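Local coordinates for xylan esterase 1 (Thermoanaerobacterium sp. 'JW/SL YS485', PDB 3FCY), which probably removes acetyl groups from xylan and related acetylated compounds, as a calcium-binding family 7 carbohydrate esterase with an alpha/beta hydrolase fold, at residues L128-A132 / A133-V137; L168-D171 / A172-L176; L259-P262 / R263-E267; V300-P303 / S304-F307. One frame throughout, in Å; residues are numbered along the deposited sequence.

Interaction 1: L128-A132 / A133-V137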
loop_
_atom_site.group_PDB
_atom_site.type_symbol
_atom_site.label_atom_id
_atom_site.label_comp_id
_atom_site.label_asym_id
_atom_site.label_seq_id
_atom_site.Cartn_x
_atom_site.Cartn_y
_atom_site.Cartn_z
ATOM N N LEU A 128 -13.515 -33.983 9.723
ATOM C CA LEU A 128 -14.237 -35.207 9.392
ATOM C C LEU A 128 -13.852 -35.869 8.074
ATOM O O LEU A 128 -14.268 -36.996 7.808
ATOM C CB LEU A 128 -15.747 -34.941 9.406
ATOM C CG LEU A 128 -16.323 -34.468 10.744
ATOM C CD1 LEU A 128 -17.814 -34.169 10.584
ATOM C CD2 LEU A 128 -16.088 -35.539 11.816
ATOM N N ASN A 129 -13.070 -35.189 7.245
ATOM C CA ASN A 129 -12.669 -35.797 5.982
ATOM C C ASN A 129 -11.804 -37.024 6.267
ATOM O O ASN A 129 -11.891 -38.025 5.558
ATOM C CB ASN A 129 -11.932 -34.782 5.094
ATOM C CG ASN A 129 -10.672 -34.235 5.735
ATOM O OD1 ASN A 129 -10.587 -34.096 6.952
ATOM N ND2 ASN A 129 -9.693 -33.895 4.908
ATOM N N TYR A 130 -10.983 -36.962 7.313
ATOM C CA TYR A 130 -10.160 -38.116 7.664
ATOM C C TYR A 130 -10.958 -39.119 8.497
ATOM O O TYR A 130 -10.652 -40.313 8.506
ATOM C CB TYR A 130 -8.893 -37.691 8.413
ATOM C CG TYR A 130 -7.809 -37.199 7.484
ATOM C CD1 TYR A 130 -7.765 -35.864 7.076
ATOM C CD2 TYR A 130 -6.853 -38.080 6.974
ATOM C CE1 TYR A 130 -6.794 -35.417 6.183
ATOM C CE2 TYR A 130 -5.878 -37.647 6.079
ATOM C CZ TYR A 130 -5.855 -36.311 5.689
ATOM O OH TYR A 130 -4.889 -35.865 4.818
ATOM N N VAL A 131 -11.983 -38.641 9.195
ATOM C CA VAL A 131 -12.816 -39.540 9.984
ATOM C C VAL A 131 -13.552 -40.425 8.975
ATOM O O VAL A 131 -13.817 -41.597 9.237
ATOM C CB VAL A 131 -13.841 -38.764 10.856
ATOM C CG1 VAL A 131 -14.799 -39.739 11.538
ATOM C CG2 VAL A 131 -13.104 -37.941 11.915
ATOM N N ALA A 132 -13.873 -39.857 7.815
ATOM C CA ALA A 132 -14.551 -40.611 6.765
ATOM C C ALA A 132 -13.666 -41.786 6.355
ATOM O O ALA A 132 -14.160 -42.818 5.898
ATOM C CB ALA A 132 -14.821 -39.720 5.556
ATOM N N ALA A 133 -12.358 -41.617 6.523
ATOM C CA ALA A 133 -11.397 -42.654 6.173
ATOM C C ALA A 133 -11.157 -43.604 7.340
ATOM O O ALA A 133 -10.272 -44.454 7.278
ATOM C CB ALA A 133 -10.082 -42.022 5.734
ATOM N N GLY A 134 -11.941 -43.449 8.404
ATOM C CA GLY A 134 -11.801 -44.321 9.560
ATOM C C GLY A 134 -10.729 -43.925 10.560
ATOM O O GLY A 134 -10.415 -44.692 11.470
ATOM N N PHE A 135 -10.163 -42.733 10.394
ATOM C CA PHE A 135 -9.125 -42.240 11.297
ATOM C C PHE A 135 -9.705 -41.598 12.546
ATOM O O PHE A 135 -10.832 -41.100 12.535
ATOM C CB PHE A 135 -8.288 -41.134 10.644
ATOM C CG PHE A 135 -7.159 -41.611 9.782
ATOM C CD1 PHE A 135 -5.906 -41.008 9.891
ATOM C CD2 PHE A 135 -7.353 -42.583 8.805
ATOM C CE1 PHE A 135 -4.860 -41.359 9.032
ATOM C CE2 PHE A 135 -6.315 -42.946 7.939
ATOM C CZ PHE A 135 -5.066 -42.328 8.053
ATOM N N THR A 136 -8.920 -41.618 13.620
ATOM C CA THR A 136 -9.280 -40.908 14.834
ATOM C C THR A 136 -8.539 -39.614 14.503
ATOM O O THR A 136 -7.416 -39.665 13.989
ATOM C CB THR A 136 -8.661 -41.539 16.102
ATOM O OG1 THR A 136 -9.578 -42.486 16.654
ATOM C CG2 THR A 136 -8.364 -40.467 17.157
ATOM N N VAL A 137 -9.157 -38.462 14.746
ATOM C CA VAL A 137 -8.498 -37.194 14.439
ATOM C C VAL A 137 -8.388 -36.307 15.674
ATOM O O VAL A 137 -9.368 -36.102 16.395
ATOM C CB VAL A 137 -9.251 -36.413 13.327
ATOM C CG1 VAL A 137 -8.546 -35.079 13.045
ATOM C CG2 VAL A 137 -9.315 -37.252 12.056
#

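Interaction 2: L168-D171 / A172-L176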
loop_
_atom_site.group_PDB
_atom_site.type_symbol
_atom_site.label_atom_id
_atom_site.label_comp_id
_atom_site.label_asym_id
_atom_site.label_seq_id
_atom_site.Cartn_x
_atom_site.Cartn_y
_atom_site.Cartn_z
ATOM N N LEU A 168 13.169 -15.998 25.801
ATOM C CA LEU A 168 14.495 -15.923 25.195
ATOM C C LEU A 168 15.544 -15.324 26.143
ATOM O O LEU A 168 16.709 -15.716 26.100
ATOM C CB LEU A 168 14.430 -15.117 23.893
ATOM C CG LEU A 168 15.714 -15.009 23.058
ATOM C CD1 LEU A 168 16.211 -16.397 22.666
ATOM C CD2 LEU A 168 15.439 -14.176 21.821
ATOM N N ASP A 169 15.141 -14.376 26.990
ATOM C CA ASP A 169 16.073 -13.768 27.946
ATOM C C ASP A 169 16.056 -14.507 29.285
ATOM O O ASP A 169 16.674 -14.067 30.253
ATOM C CB ASP A 169 15.739 -12.292 28.205
ATOM C CG ASP A 169 16.087 -11.395 27.036
ATOM O OD1 ASP A 169 17.072 -11.683 26.323
ATOM O OD2 ASP A 169 15.380 -10.382 26.843
ATOM N N ASP A 170 15.332 -15.617 29.342
ATOM C CA ASP A 170 15.247 -16.423 30.556
ATOM C C ASP A 170 16.132 -17.646 30.291
ATOM O O ASP A 170 16.793 -17.718 29.252
ATOM C CB ASP A 170 13.804 -16.901 30.753
ATOM C CG ASP A 170 13.511 -17.330 32.179
ATOM O OD1 ASP A 170 14.354 -18.025 32.784
ATOM O OD2 ASP A 170 12.423 -16.979 32.690
ATOM N N ASP A 171 16.160 -18.604 31.213
ATOM C CA ASP A 171 16.958 -19.807 30.992
ATOM C C ASP A 171 16.424 -20.545 29.764
ATOM O O ASP A 171 15.214 -20.574 29.534
ATOM C CB ASP A 171 16.895 -20.738 32.201
ATOM C CG ASP A 171 17.801 -21.946 32.042
ATOM O OD1 ASP A 171 19.037 -21.776 32.122
ATOM O OD2 ASP A 171 17.283 -23.061 31.822
ATOM N N ALA A 172 17.319 -21.140 28.981
ATOM C CA ALA A 172 16.913 -21.862 27.775
ATOM C C ALA A 172 15.796 -22.876 28.028
ATOM O O ALA A 172 14.923 -23.071 27.176
ATOM C CB ALA A 172 18.118 -22.560 27.150
ATOM N N ASP A 173 15.819 -23.517 29.193
ATOM C CA ASP A 173 14.802 -24.514 29.525
ATOM C C ASP A 173 13.423 -23.900 29.783
ATOM O O ASP A 173 12.455 -24.626 30.005
ATOM C CB ASP A 173 15.226 -25.332 30.755
ATOM C CG ASP A 173 16.449 -26.210 30.497
ATOM O OD1 ASP A 173 16.846 -26.950 31.421
ATOM O OD2 ASP A 173 17.016 -26.167 29.384
ATOM N N ASN A 174 13.332 -22.572 29.758
ATOM C CA ASN A 174 12.056 -21.893 29.998
ATOM C C ASN A 174 11.477 -21.259 28.734
ATOM O O ASN A 174 10.511 -20.490 28.795
ATOM C CB ASN A 174 12.211 -20.821 31.083
ATOM C CG ASN A 174 12.676 -21.396 32.411
ATOM O OD1 ASN A 174 12.180 -22.433 32.861
ATOM N ND2 ASN A 174 13.623 -20.717 33.052
ATOM N N MET A 175 12.069 -21.577 27.588
ATOM C CA MET A 175 11.586 -21.036 26.322
ATOM C C MET A 175 10.232 -21.671 26.022
ATOM O O MET A 175 10.095 -22.892 26.039
ATOM C CB MET A 175 12.606 -21.321 25.222
ATOM C CG MET A 175 13.886 -20.517 25.415
ATOM S SD MET A 175 15.215 -20.967 24.302
ATOM C CE MET A 175 14.687 -20.159 22.795
ATOM N N LEU A 176 9.230 -20.836 25.762
ATOM C CA LEU A 176 7.878 -21.322 25.516
ATOM C C LEU A 176 7.707 -22.353 24.401
ATOM O O LEU A 176 6.953 -23.306 24.570
ATOM C CB LEU A 176 6.922 -20.147 25.276
ATOM C CG LEU A 176 5.453 -20.530 25.076
ATOM C CD1 LEU A 176 4.956 -21.332 26.274
ATOM C CD2 LEU A 176 4.605 -19.273 24.885
HETATM O O HOH W 1 20.059 -20.739 29.447
#

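Interaction 3: L259-P262 / R263-E267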
loop_
_atom_site.group_PDB
_atom_site.type_symbol
_atom_site.label_atom_id
_atom_site.label_comp_id
_atom_site.label_asym_id
_atom_site.label_seq_id
_atom_site.Cartn_x
_atom_site.Cartn_y
_atom_site.Cartn_z
ATOM N N LEU A 259 15.065 -3.740 20.287
ATOM C CA LEU A 259 14.876 -3.367 21.682
ATOM C C LEU A 259 15.939 -3.829 22.665
ATOM O O LEU A 259 16.283 -3.096 23.591
ATOM C CB LEU A 259 13.524 -3.885 22.171
ATOM C CG LEU A 259 12.268 -3.337 21.496
ATOM C CD1 LEU A 259 11.077 -4.223 21.853
ATOM C CD2 LEU A 259 12.032 -1.904 21.941
ATOM N N PHE A 260 16.459 -5.035 22.464
ATOM C CA PHE A 260 17.425 -5.612 23.389
ATOM C C PHE A 260 18.868 -5.772 22.926
ATOM O O PHE A 260 19.745 -6.065 23.735
ATOM C CB PHE A 260 16.872 -6.954 23.871
ATOM C CG PHE A 260 15.496 -6.845 24.464
ATOM C CD1 PHE A 260 15.311 -6.265 25.715
ATOM C CD2 PHE A 260 14.379 -7.253 23.743
ATOM C CE1 PHE A 260 14.025 -6.085 26.242
ATOM C CE2 PHE A 260 13.092 -7.081 24.256
ATOM C CZ PHE A 260 12.913 -6.495 25.507
ATOM N N ASP A 261 19.127 -5.581 21.640
ATOM C CA ASP A 261 20.491 -5.701 21.132
ATOM C C ASP A 261 20.554 -4.985 19.793
ATOM O O ASP A 261 20.829 -5.592 18.758
ATOM C CB ASP A 261 20.868 -7.180 20.982
ATOM C CG ASP A 261 22.340 -7.381 20.660
ATOM O OD1 ASP A 261 23.166 -6.567 21.128
ATOM O OD2 ASP A 261 22.674 -8.359 19.953
ATOM N N PRO A 262 20.309 -3.666 19.805
ATOM C CA PRO A 262 20.317 -2.822 18.607
ATOM C C PRO A 262 21.558 -2.884 17.732
ATOM O O PRO A 262 21.453 -2.792 16.509
ATOM C CB PRO A 262 20.055 -1.423 19.167
ATOM C CG PRO A 262 20.653 -1.489 20.529
ATOM C CD PRO A 262 20.165 -2.836 21.015
ATOM N N ARG A 263 22.730 -3.042 18.333
ATOM C CA ARG A 263 23.942 -3.112 17.526
ATOM C C ARG A 263 24.446 -4.536 17.328
ATOM O O ARG A 263 25.569 -4.753 16.863
ATOM C CB ARG A 263 25.035 -2.223 18.121
ATOM C CG ARG A 263 24.644 -0.746 18.128
ATOM C CD ARG A 263 25.853 0.175 18.168
ATOM N NE ARG A 263 26.757 -0.136 19.270
ATOM C CZ ARG A 263 26.402 -0.155 20.551
ATOM N NH1 ARG A 263 25.153 0.118 20.906
ATOM N NH2 ARG A 263 27.304 -0.440 21.482
ATOM N N HIS A 264 23.600 -5.500 17.672
ATOM C CA HIS A 264 23.911 -6.918 17.516
ATOM C C HIS A 264 25.196 -7.395 18.180
ATOM O O HIS A 264 25.983 -8.132 17.581
ATOM C CB HIS A 264 23.938 -7.283 16.025
ATOM C CG HIS A 264 22.578 -7.367 15.407
ATOM N ND1 HIS A 264 22.185 -8.424 14.614
ATOM C CD2 HIS A 264 21.510 -6.536 15.481
ATOM C CE1 HIS A 264 20.935 -8.242 14.228
ATOM N NE2 HIS A 264 20.504 -7.102 14.739
ATOM N N GLU A 265 25.397 -6.988 19.426
ATOM C CA GLU A 265 26.580 -7.383 20.170
ATOM C C GLU A 265 26.428 -8.800 20.718
ATOM O O GLU A 265 27.406 -9.419 21.128
ATOM C CB GLU A 265 26.828 -6.395 21.313
ATOM C CG GLU A 265 27.271 -5.020 20.837
ATOM C CD GLU A 265 27.440 -4.026 21.969
ATOM O OE1 GLU A 265 28.080 -2.975 21.744
ATOM O OE2 GLU A 265 26.926 -4.286 23.078
ATOM N N ARG A 266 25.198 -9.310 20.715
ATOM C CA ARG A 266 24.927 -10.659 21.213
ATOM C C ARG A 266 24.259 -11.512 20.136
ATOM O O ARG A 266 23.588 -12.495 20.434
ATOM C CB ARG A 266 24.023 -10.588 22.448
ATOM C CG ARG A 266 24.584 -9.725 23.570
ATOM C CD ARG A 266 23.673 -9.709 24.784
ATOM N NE ARG A 266 22.376 -9.092 24.512
ATOM C CZ ARG A 266 21.219 -9.748 24.490
ATOM N NH1 ARG A 266 21.186 -11.055 24.719
ATOM N NH2 ARG A 266 20.087 -9.090 24.265
ATOM N N GLU A 267 24.463 -11.132 18.881
ATOM C CA GLU A 267 23.868 -11.828 17.746
ATOM C C GLU A 267 24.060 -13.344 17.734
ATOM O O GLU A 267 23.083 -14.094 17.681
ATOM C CB GLU A 267 24.405 -11.240 16.443
ATOM C CG GLU A 267 23.811 -11.867 15.196
ATOM C CD GLU A 267 24.289 -11.186 13.939
ATOM O OE1 GLU A 267 24.017 -9.976 13.787
ATOM O OE2 GLU A 267 24.936 -11.856 13.106
HETATM O O HOH W 2 23.041 -6.457 23.802
HETATM O O HOH W 3 23.524 -3.767 21.119
#

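Interaction 4: V300-P303 / S304-F307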
loop_
_atom_site.group_PDB
_atom_site.type_symbol
_atom_site.label_atom_id
_atom_site.label_comp_id
_atom_site.label_asym_id
_atom_site.label_seq_id
_atom_site.Cartn_x
_atom_site.Cartn_y
_atom_site.Cartn_z
ATOM N N VAL A 300 6.967 -15.284 3.736
ATOM C CA VAL A 300 6.678 -15.441 5.158
ATOM C C VAL A 300 7.619 -16.530 5.686
ATOM O O VAL A 300 8.279 -16.362 6.713
ATOM C CB VAL A 300 5.211 -15.866 5.373
ATOM C CG1 VAL A 300 4.922 -16.044 6.856
ATOM C CG2 VAL A 300 4.285 -14.817 4.777
ATOM N N CYS A 301 7.663 -17.652 4.974
ATOM C CA CYS A 301 8.547 -18.758 5.317
ATOM C C CYS A 301 9.417 -18.979 4.084
ATOM O O CYS A 301 9.104 -19.808 3.221
ATOM C CB CYS A 301 7.757 -20.030 5.640
ATOM S SG CYS A 301 6.869 -20.002 7.230
ATOM N N PRO A 302 10.519 -18.225 3.981
ATOM C CA PRO A 302 11.464 -18.300 2.864
ATOM C C PRO A 302 11.725 -19.736 2.421
ATOM O O PRO A 302 11.991 -20.608 3.244
ATOM C CB PRO A 302 12.713 -17.634 3.429
ATOM C CG PRO A 302 12.139 -16.587 4.331
ATOM C CD PRO A 302 11.036 -17.343 5.045
ATOM N N PRO A 303 11.656 -19.993 1.105
ATOM C CA PRO A 303 11.885 -21.332 0.553
ATOM C C PRO A 303 13.152 -21.976 1.106
ATOM O O PRO A 303 13.168 -23.169 1.407
ATOM C CB PRO A 303 11.976 -21.075 -0.945
ATOM C CG PRO A 303 11.039 -19.918 -1.136
ATOM C CD PRO A 303 11.390 -19.018 0.031
ATOM N N SER A 304 14.208 -21.181 1.251
ATOM C CA SER A 304 15.476 -21.693 1.764
ATOM C C SER A 304 15.364 -22.253 3.183
ATOM O O SER A 304 16.013 -23.246 3.516
ATOM C CB SER A 304 16.557 -20.602 1.707
ATOM O OG SER A 304 16.181 -19.444 2.433
ATOM N N THR A 305 14.542 -21.631 4.024
ATOM C CA THR A 305 14.384 -22.126 5.392
ATOM C C THR A 305 13.591 -23.432 5.385
ATOM O O THR A 305 13.770 -24.283 6.253
ATOM C CB THR A 305 13.657 -21.103 6.297
ATOM O OG1 THR A 305 12.322 -20.896 5.818
ATOM C CG2 THR A 305 14.405 -19.781 6.303
ATOM N N VAL A 306 12.711 -23.584 4.400
ATOM C CA VAL A 306 11.911 -24.799 4.286
ATOM C C VAL A 306 12.804 -25.944 3.799
ATOM O O VAL A 306 12.735 -27.054 4.326
ATOM C CB VAL A 306 10.727 -24.595 3.309
ATOM C CG1 VAL A 306 9.991 -25.916 3.072
ATOM C CG2 VAL A 306 9.766 -23.558 3.885
ATOM N N PHE A 307 13.650 -25.675 2.807
ATOM C CA PHE A 307 14.540 -26.713 2.303
ATOM C C PHE A 307 15.590 -27.099 3.333
ATOM O O PHE A 307 16.066 -28.231 3.340
ATOM C CB PHE A 307 15.217 -26.289 0.999
ATOM C CG PHE A 307 14.455 -26.697 -0.230
ATOM C CD1 PHE A 307 13.547 -25.834 -0.824
ATOM C CD2 PHE A 307 14.612 -27.973 -0.762
ATOM C CE1 PHE A 307 12.802 -26.233 -1.934
ATOM C CE2 PHE A 307 13.869 -28.383 -1.871
ATOM C CZ PHE A 307 12.963 -27.510 -2.456
#

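Interaction 1: L128-A132 / A133-V137
Tyr130 turns the edge of its ring toward the face of Phe135, an edge-to-face pair with centroids 5.8 Å apart and planes at 59°. The approach is off-centre: CD2 of Tyr130 stands over the rim of the Phe135 ring. In both residues CG is anti to the carbonyl carbon (chi1 -81° and -84°), and the rings leave two neighbouring CB atoms, Tyr130 CB and Phe135 CB, 4.1 Å apart. Val137 CG2 touches both helix residues, 3.7 Å from Tyr130 CB and 3.9 Å from Val131 CG2, the two valines meeting by one methyl each. Backbone bonds accompany this placement. Tyr130 O accepts from Ala133 N (2.9 Å) and Phe135 N (3.1 Å), which arrive on opposite faces of the carbonyl plane, while Gly134 N reaches Val131 O at 2.8 Å. Gly134 has positive phi, where a CB would press on the preceding carbonyl oxygen, which accounts for the glycine. Leu111 and Pro109 of strand 108-114 pack on Phe135, and Ala132 meets Ala132 of a second subunit. Ala133 O receives a hydrogen bond from the hydroxyl of Tyr345, a residue of the calcium site. The pattern of bonds is that of a Schellman motif with Gly134 as C-prime, closing the short helix 128-131 and turning the chain into strand 136-140 of a beta-alpha-beta unit.

Interaction 2: L168-D171 / A172-L176
This is a local polar contact around an Asx turn, in the loop that leads from strand 136-140 to helix 176-192 of the alpha/beta hydrolase fold. The evidence is that Asp171 OD2 accepts from Asp173 N at 3.0 Å, while Asp171 O takes Asn174 N at 2.8 Å and starts the 3-10 turn 172-174. With CG anti to its own nitrogen (chi1 -176°), the Asp171 carboxylate folds over the turn, and Asp173 N meets it from above its plane. A water joins Asp171 OD1 to Ala172 N. Asp173 lies alongside, and its carboxylate is salt-bridged to Arg56, which would ease the closeness of two acids. One residue earlier, Asp170 OD1 receives Asn174 ND2 at 2.8 Å, also well above the carboxylate plane, with carboxylate and amide planes 72° apart. OD2 of Asp170 is held by Thr156 N, and Arg91 takes Asn174 OD1. With Asp170 cut back to alanine, Asn174 ND2 and Thr156 N would lose these acceptors, and the amide is likely to turn more easily. On the apolar side, the bent chain of Met175, at the N-cap position of helix 176-192, brings CE to 4.1 Å from Leu168 CD1.

Interaction 3: L259-P262 / R263-E267
Arg263 meets the preceding segment through its backbone: a water accepts from Arg263 N and donates to Asp261 OD1. Its side chain, bent at chi3, reaches forward to Glu265, with Arg263 NH2 and Glu265 OE1 in a 2.7 Å salt bridge. His264 N bonds to Asp261 O at 3.0 Å, closing a type I beta turn from Asp261 to His264, and CD2 of the imidazole comes to 3.5 Å from Asp261 O. The ring stacks on Phe257, and its NE2 is bonded to Asp324 of a third subunit, so the turn takes part in the assembly. At Glu265 the backbone N reaches Asp261 OD1 at 2.8 Å, and at Arg266 the N reaches Asp261 OD2 at 2.8 Å, both on the syn side and somewhat out of the carboxylate plane. Chi1 of -171° swings the carboxylate of Asp261 beside its own carbonyl carbon, which carries both oxygens to successive amides of this connection between helix 251-260 and helix 267-274. Were Asp261 a leucine, the amides of Glu265 and Arg266 would lose their carboxylate, and the loop is likely to drift from the helix end. Arg266, at the N-cap position of the second helix, folds back: NH2 donates to Phe260 O at 3.1 Å and 169°, with the oxygen in the guanidinium plane though the nitrogen stands above the carbonyl plane. The same NH2 bonds to Tyr256 OH, while NE donates to a second water, which donates to Asp261 OD1. Glu267 opens the next helix, its OE1 accepting from His264 ND1 at 2.5 Å, close to the imidazole plane.

Interaction 4: V300-P303 / S304-F307
Thr305 bends back over Pro302, and each atom of its side chain finds a piece of that residue. CB lies 3.5 Å from Pro302 O. At the first branch OG1 sits between its own nitrogen and carbonyl carbon (chi1 64°), a placement that turns the hydroxyl toward the start of the helix; it donates to Pro302 O at 2.6 Å, in the carbonyl plane and on a lone pair. At the other branch, CG2 rests 4.0 Å from Pro302 CB, so the polar arm meets the carbonyl of Pro302 and the apolar arm its ring. Pro302 O also accepts from Val306 N at 3.3 Å, again in its plane, and more weakly from Thr305 N, which leaves this buried oxygen well supplied. One residue on, Phe307 N approaches Pro303 O almost in line with the carbonyl bond, at 2.9 Å, while CD1 brings the ring edge to 3.5 Å from Pro303 O. Val306 CG2 stands 4.4 Å from Cys301 CB, a loose apolar touch. Beneath, Val306 packs on Met292 and Val294 of strand 289-295, and Ser304 OG bonds to Asp31 and Arg239. Cys301 touches His327, and its N bonds to Asp298 OD1. The arrangement is the first turn of helix 303-310, with Pro302 at the N-cap position, following directly on the loop that bears the predicted charge-relay acid of an alpha/beta hydrolase triad.

In the fold
Interactions 1 and 4 are buried, whereas interaction 2 is partly buried and interaction 3 lies at the surface, its centre about 28 Å from that of the chain. Chemistry follows place: the buried pair combine backbone bonds with apolar or aromatic packing, one ending a helix beside a central strand, the other starting a helix next to the predicted triad. The more exposed interactions 2 and 3 rely on carboxylates that accept backbone amides, with waters and salt bridges. These have centres about 17 Å apart and touch at Asp169 and Phe260. Interactions 1 and 3 both reach other subunits; their centres are about 48 Å apart, on opposite sides of the chain's centre, interaction 1 near the calcium site.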